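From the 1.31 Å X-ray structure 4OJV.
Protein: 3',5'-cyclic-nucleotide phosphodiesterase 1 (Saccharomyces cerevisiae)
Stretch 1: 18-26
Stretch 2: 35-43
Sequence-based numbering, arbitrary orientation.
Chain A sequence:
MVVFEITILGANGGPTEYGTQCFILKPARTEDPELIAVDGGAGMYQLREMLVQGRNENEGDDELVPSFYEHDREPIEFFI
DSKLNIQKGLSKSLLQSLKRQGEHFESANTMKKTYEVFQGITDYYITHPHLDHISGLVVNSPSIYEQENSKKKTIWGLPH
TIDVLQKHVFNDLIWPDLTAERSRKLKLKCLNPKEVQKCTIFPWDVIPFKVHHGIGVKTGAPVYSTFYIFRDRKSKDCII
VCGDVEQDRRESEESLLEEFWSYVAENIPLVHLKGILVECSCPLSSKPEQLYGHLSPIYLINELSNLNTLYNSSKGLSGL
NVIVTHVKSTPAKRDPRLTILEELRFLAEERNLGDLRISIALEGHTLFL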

ATOM      1  N   TYR A  18       4.505   1.962   1.241  1.00 18.09           N
ATOM      2  CA  TYR A  18       3.600   3.114   1.316  1.00 21.40           C
ATOM      3  C   TYR A  18       4.187   4.288   0.540  1.00 17.90           C
ATOM      4  O   TYR A  18       5.391   4.422   0.409  1.00 17.74           O
ATOM      5  CB  TYR A  18       3.346   3.566   2.765  1.00 27.92           C
ATOM      6  CG  TYR A  18       2.725   2.580   3.764  1.00 31.46           C
ATOM      7  CD1 TYR A  18       2.399   1.270   3.415  1.00 28.17           C
ATOM      8  CD2 TYR A  18       2.486   2.977   5.079  1.00 35.53           C
ATOM      9  CE1 TYR A  18       1.857   0.394   4.347  1.00 23.89           C
ATOM     10  CE2 TYR A  18       1.943   2.109   6.015  1.00 31.25           C
ATOM     11  CZ  TYR A  18       1.639   0.822   5.641  1.00 31.65           C
ATOM     12  OH  TYR A  18       1.099  -0.029   6.567  1.00 38.83           O
ATOM     13  N   GLY A  19       3.318   5.150   0.040  1.00 15.20           N
ATOM     14  CA  GLY A  19       3.749   6.333  -0.670  1.00 14.16           C
ATOM     15  C   GLY A  19       4.317   6.041  -2.038  1.00 10.48           C
ATOM     16  O   GLY A  19       5.144   6.793  -2.516  1.00 11.44           O
ATOM     17  N   THR A  20       3.872   4.956  -2.672  1.00 10.37           N
ATOM     18  CA  THR A  20       4.331   4.635  -4.026  1.00 10.53           C
ATOM     19  C   THR A  20       3.614   5.528  -5.057  1.00  9.40           C
ATOM     20  O   THR A  20       2.745   6.328  -4.706  1.00  9.96           O
ATOM     21  CB  THR A  20       4.244   3.128  -4.333  1.00 11.52           C
ATOM     22  OG1 THR A  20       2.909   2.690  -4.150  1.00 13.68           O
ATOM     23  CG2 THR A  20       5.159   2.324  -3.415  1.00 12.61           C
ATOM     24  N   GLN A  21       4.026   5.421  -6.311  1.00  9.05           N
ATOM     25  CA  GLN A  21       3.825   6.497  -7.270  1.00  8.71           C
ATOM     26  C   GLN A  21       2.382   6.927  -7.494  1.00  8.46           C
ATOM     27  O   GLN A  21       1.533   6.139  -7.920  1.00  8.78           O
ATOM     28  CB  GLN A  21       4.444   6.117  -8.608  1.00  9.68           C
ATOM     29  CG  GLN A  21       4.317   7.223  -9.643  1.00 10.47           C
ATOM     30  CD  GLN A  21       5.421   7.200 -10.672  1.00 10.84           C
ATOM     31  OE1 GLN A  21       6.599   7.294 -10.329  1.00 11.58           O
ATOM     32  NE2 GLN A  21       5.048   7.116 -11.942  1.00 11.51           N
ATOM     33  N   CYS A  22       2.109   8.212  -7.244  1.00  8.68           N
ATOM     34  CA  CYS A  22       0.830   8.828  -7.598  1.00  8.85           C
ATOM     35  C   CYS A  22       0.962  10.344  -7.530  1.00  9.03           C
ATOM     36  O   CYS A  22       1.428  10.885  -6.511  1.00  9.61           O
ATOM     37  CB  CYS A  22      -0.284   8.385  -6.649  1.00 10.12           C
ATOM     38  SG  CYS A  22      -1.888   9.144  -7.040  1.00 11.58           S
ATOM     39  N   PHE A  23       0.542  11.023  -8.598  1.00  8.76           N
ATOM     40  CA  PHE A  23       0.570  12.487  -8.659  1.00  9.64           C
ATOM     41  C   PHE A  23      -0.822  12.983  -8.995  1.00  9.75           C
ATOM     42  O   PHE A  23      -1.468  12.445  -9.891  1.00 11.92           O
ATOM     43  CB  PHE A  23       1.571  12.949  -9.729  1.00 10.44           C
ATOM     44  CG  PHE A  23       2.887  12.224  -9.668  1.00 10.20           C
ATOM     45  CD1 PHE A  23       3.729  12.345  -8.566  1.00 12.12           C
ATOM     46  CD2 PHE A  23       3.275  11.392 -10.706  1.00 11.05           C
ATOM     47  CE1 PHE A  23       4.932  11.652  -8.515  1.00 12.75           C
ATOM     48  CE2 PHE A  23       4.474  10.701 -10.659  1.00 12.14           C
ATOM     49  CZ  PHE A  23       5.307  10.833  -9.564  1.00 11.91           C
ATOM     50  N   ILE A  24      -1.315  13.983  -8.270  1.00  9.69           N
ATOM     51  CA  ILE A  24      -2.598  14.610  -8.571  1.00 10.17           C
ATOM     52  C   ILE A  24      -2.347  15.889  -9.367  1.00  9.33           C
ATOM     53  O   ILE A  24      -1.445  16.662  -9.034  1.00 10.04           O
ATOM     54  CB  ILE A  24      -3.371  14.934  -7.272  1.00 12.49           C
ATOM     55  CG1 ILE A  24      -3.634  13.671  -6.447  1.00 13.74           C
ATOM     56  CG2 ILE A  24      -4.652  15.713  -7.563  1.00 13.57           C
ATOM     57  CD1 ILE A  24      -4.431  12.612  -7.161  1.00 15.90           C
ATOM     58  N   LEU A  25      -3.154  16.112 -10.400  1.00  9.38           N
ATOM     59  CA  LEU A  25      -3.039  17.306 -11.238  1.00  9.83           C
ATOM     60  C   LEU A  25      -4.331  18.093 -11.247  1.00  9.94           C
ATOM     61  O   LEU A  25      -5.422  17.508 -11.311  1.00 10.55           O
ATOM     62  CB  LEU A  25      -2.744  16.919 -12.685  1.00 10.53           C
ATOM     63  CG  LEU A  25      -1.615  15.940 -12.991  1.00 11.82           C
ATOM     64  CD1 LEU A  25      -1.521  15.680 -14.486  1.00 12.95           C
ATOM     65  CD2 LEU A  25      -0.292  16.454 -12.456  1.00 13.69           C
ATOM     66  N   LYS A  26      -4.205  19.420 -11.241  1.00  9.89           N
ATOM     67  CA  LYS A  26      -5.331  20.305 -11.512  1.00 10.47           C
ATOM     68  C   LYS A  26      -4.795  21.617 -12.075  1.00 11.16           C
ATOM     69  O   LYS A  26      -3.616  21.935 -11.915  1.00 11.23           O
ATOM     70  CB  LYS A  26      -6.174  20.554 -10.254  1.00 11.40           C
ATOM     71  CG  LYS A  26      -5.431  21.289  -9.139  1.00 11.49           C
ATOM     72  CD  LYS A  26      -6.330  21.598  -7.937  1.00 12.76           C
ATOM     73  CE  LYS A  26      -7.267  22.782  -8.154  1.00 13.52           C
ATOM     74  NZ  LYS A  26      -6.558  24.081  -8.352  1.00 13.86           N
ATOM     75  N   LEU A  35     -10.268  16.396  -9.995  1.00 12.10           N
ATOM     76  CA  LEU A  35      -8.838  16.141  -9.959  1.00 11.56           C
ATOM     77  C   LEU A  35      -8.501  14.990 -10.897  1.00 11.07           C
ATOM     78  O   LEU A  35      -9.311  14.065 -11.062  1.00 13.46           O
ATOM     79  CB  LEU A  35      -8.406  15.747  -8.542  1.00 11.82           C
ATOM     80  CG  LEU A  35      -8.614  16.784  -7.440  1.00 12.63           C
ATOM     81  CD1 LEU A  35      -8.439  16.176  -6.056  1.00 14.16           C
ATOM     82  CD2 LEU A  35      -7.673  17.965  -7.643  1.00 14.22           C
ATOM     83  N   ILE A  36      -7.314  15.045 -11.501  1.00 10.74           N
ATOM     84  CA  ILE A  36      -6.751  13.938 -12.270  1.00 11.63           C
ATOM     85  C   ILE A  36      -5.664  13.274 -11.434  1.00 10.04           C
ATOM     86  O   ILE A  36      -4.904  13.964 -10.758  1.00 10.66           O
ATOM     87  CB  ILE A  36      -6.120  14.437 -13.605  1.00 14.44           C
ATOM     88  CG1 ILE A  36      -7.215  14.790 -14.624  1.00 15.88           C
ATOM     89  CG2 ILE A  36      -5.103  13.428 -14.147  1.00 15.09           C
ATOM     90  CD1 ILE A  36      -6.672  15.479 -15.854  1.00 18.14           C
ATOM     91  N   ALA A  37      -5.568  11.948 -11.481  1.00  9.58           N
ATOM     92  CA  ALA A  37      -4.424  11.237 -10.914  1.00  9.29           C
ATOM     93  C   ALA A  37      -3.576  10.644 -12.035  1.00  9.50           C
ATOM     94  O   ALA A  37      -4.110  10.065 -12.988  1.00 11.08           O
ATOM     95  CB  ALA A  37      -4.893  10.136  -9.975  1.00 10.33           C
ATOM     96  N   VAL A  38      -2.256  10.784 -11.926  1.00  8.96           N
ATOM     97  CA  VAL A  38      -1.338  10.001 -12.737  1.00  8.70           C
ATOM     98  C   VAL A  38      -0.774   8.922 -11.846  1.00  9.02           C
ATOM     99  O   VAL A  38      -0.154   9.202 -10.814  1.00  9.20           O
ATOM    100  CB  VAL A  38      -0.215  10.834 -13.382  1.00  9.89           C
ATOM    101  CG1 VAL A  38       0.609   9.945 -14.307  1.00 11.52           C
ATOM    102  CG2 VAL A  38      -0.794  12.021 -14.140  1.00 12.13           C
ATOM    103  N   ASP A  39      -1.004   7.682 -12.271  1.00  8.76           N
ATOM    104  CA  ASP A  39      -0.746   6.507 -11.459  1.00  8.98           C
ATOM    105  C   ASP A  39      -1.610   6.446 -10.203  1.00  8.54           C
ATOM    106  O   ASP A  39      -2.435   7.336  -9.941  1.00 10.06           O
ATOM    107  CB  ASP A  39       0.749   6.261 -11.243  1.00  9.16           C
ATOM    108  CG  ASP A  39       1.380   5.569 -12.439  1.00  8.92           C
ATOM    109  OD1 ASP A  39       0.611   4.919 -13.198  1.00 10.02           O
ATOM    110  OD2 ASP A  39       2.611   5.651 -12.613  1.00  9.88           O
ATOM    111  N   GLY A  40      -1.440   5.374  -9.446  1.00  9.19           N
ATOM    112  CA  GLY A  40      -2.421   4.991  -8.451  1.00 10.40           C
ATOM    113  C   GLY A  40      -1.811   4.246  -7.294  1.00  8.94           C
ATOM    114  O   GLY A  40      -2.454   3.371  -6.710  1.00  9.53           O
ATOM    115  N   GLY A  41      -0.586   4.613  -6.927  1.00  9.29           N
ATOM    116  CA  GLY A  41       0.021   4.136  -5.679  1.00 10.90           C
ATOM    117  C   GLY A  41      -0.635   4.882  -4.505  1.00 12.81           C
ATOM    118  O   GLY A  41      -1.802   4.627  -4.180  1.00 17.44           O
ATOM    119  N   ALA A  42       0.085   5.792  -3.849  1.00 14.88           N
ATOM    120  CA  ALA A  42      -0.488   6.583  -2.746  1.00 16.57           C
ATOM    121  C   ALA A  42      -1.780   7.313  -3.130  1.00 17.63           C
ATOM    122  O   ALA A  42      -1.811   7.967  -4.163  1.00 18.30           O
ATOM    123  CB  ALA A  42       0.545   7.573  -2.254  1.00 18.24           C
ATOM    124  N   GLY A  43      -2.813   7.241  -2.274  1.00 13.95           N
ATOM    125  CA  GLY A  43      -4.151   7.795  -2.567  1.00 13.63           C
ATOM    126  C   GLY A  43      -4.856   8.416  -1.354  1.00 11.54           C
ATOM    127  O   GLY A  43      -4.335   9.365  -0.753  1.00 12.06           O
TER

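Main-chain hydrogen bonds set the register of this contact. Strands 22-26 and 35-38 run antiparallel, their N-to-C directions 150° apart and their axes approaching to 4.6 Å. Phe23 and Val38 form a hydrogen-bonded pair with both bonds present: Phe23 N donates to Val38 O at 3.0 Å (N-H...O angle 166°), and Val38 N to Phe23 O at 2.7 Å (168°). Leu25 and Ile36 repeat the pattern, with Leu25 N to Ile36 O at 2.8 Å and Ile36 N to Leu25 O at 3.1 Å. Between them lies the non-hydrogen-bonded pair Ile24 and Ala37, whose CA atoms are 4.5 Å apart, against 5.1 Å in each flanking pair.

Beyond the strands the pairing continues through loop residues. Gly41 N donates to Gln21 O at 2.8 Å, though at a bent 150°, whereas Ala42 N reaches Thr20 O at 2.8 Å and is nearly linear at 175°. Gly41 fits closely here: an ideal CB would point toward stretch 1 and lie 2.5 Å from Thr20 C, a clash.

One side-chain hydrogen bond crosses the contact, from Gln21 NE2 to Asp39 OD2 at 2.9 Å, with an angle of 142°.

CA-H...O contacts supplement the ladder. Ile24 CA lies 3.2 Å from Ile36 O, and Cys22 CA 3.4 Å from Val38 O, so carbonyls that already accept N-H bonds also receive CA-H groups.

Apolar packing divides between the two sheet faces. On the face carrying Phe23, Leu25, Ile36 and Val38, Leu25 CD1 approaches Val38 CG2 to 3.7 Å and Ile36 CG2 to 4.2 Å, bridging two residues of the opposing strand. Ile24 and Ala37 share the other face, where Ile24 CD1 meets Ala37 CB at 3.8 Å; Ile24 CG2 also lies 3.8 Å from Leu35 CD2.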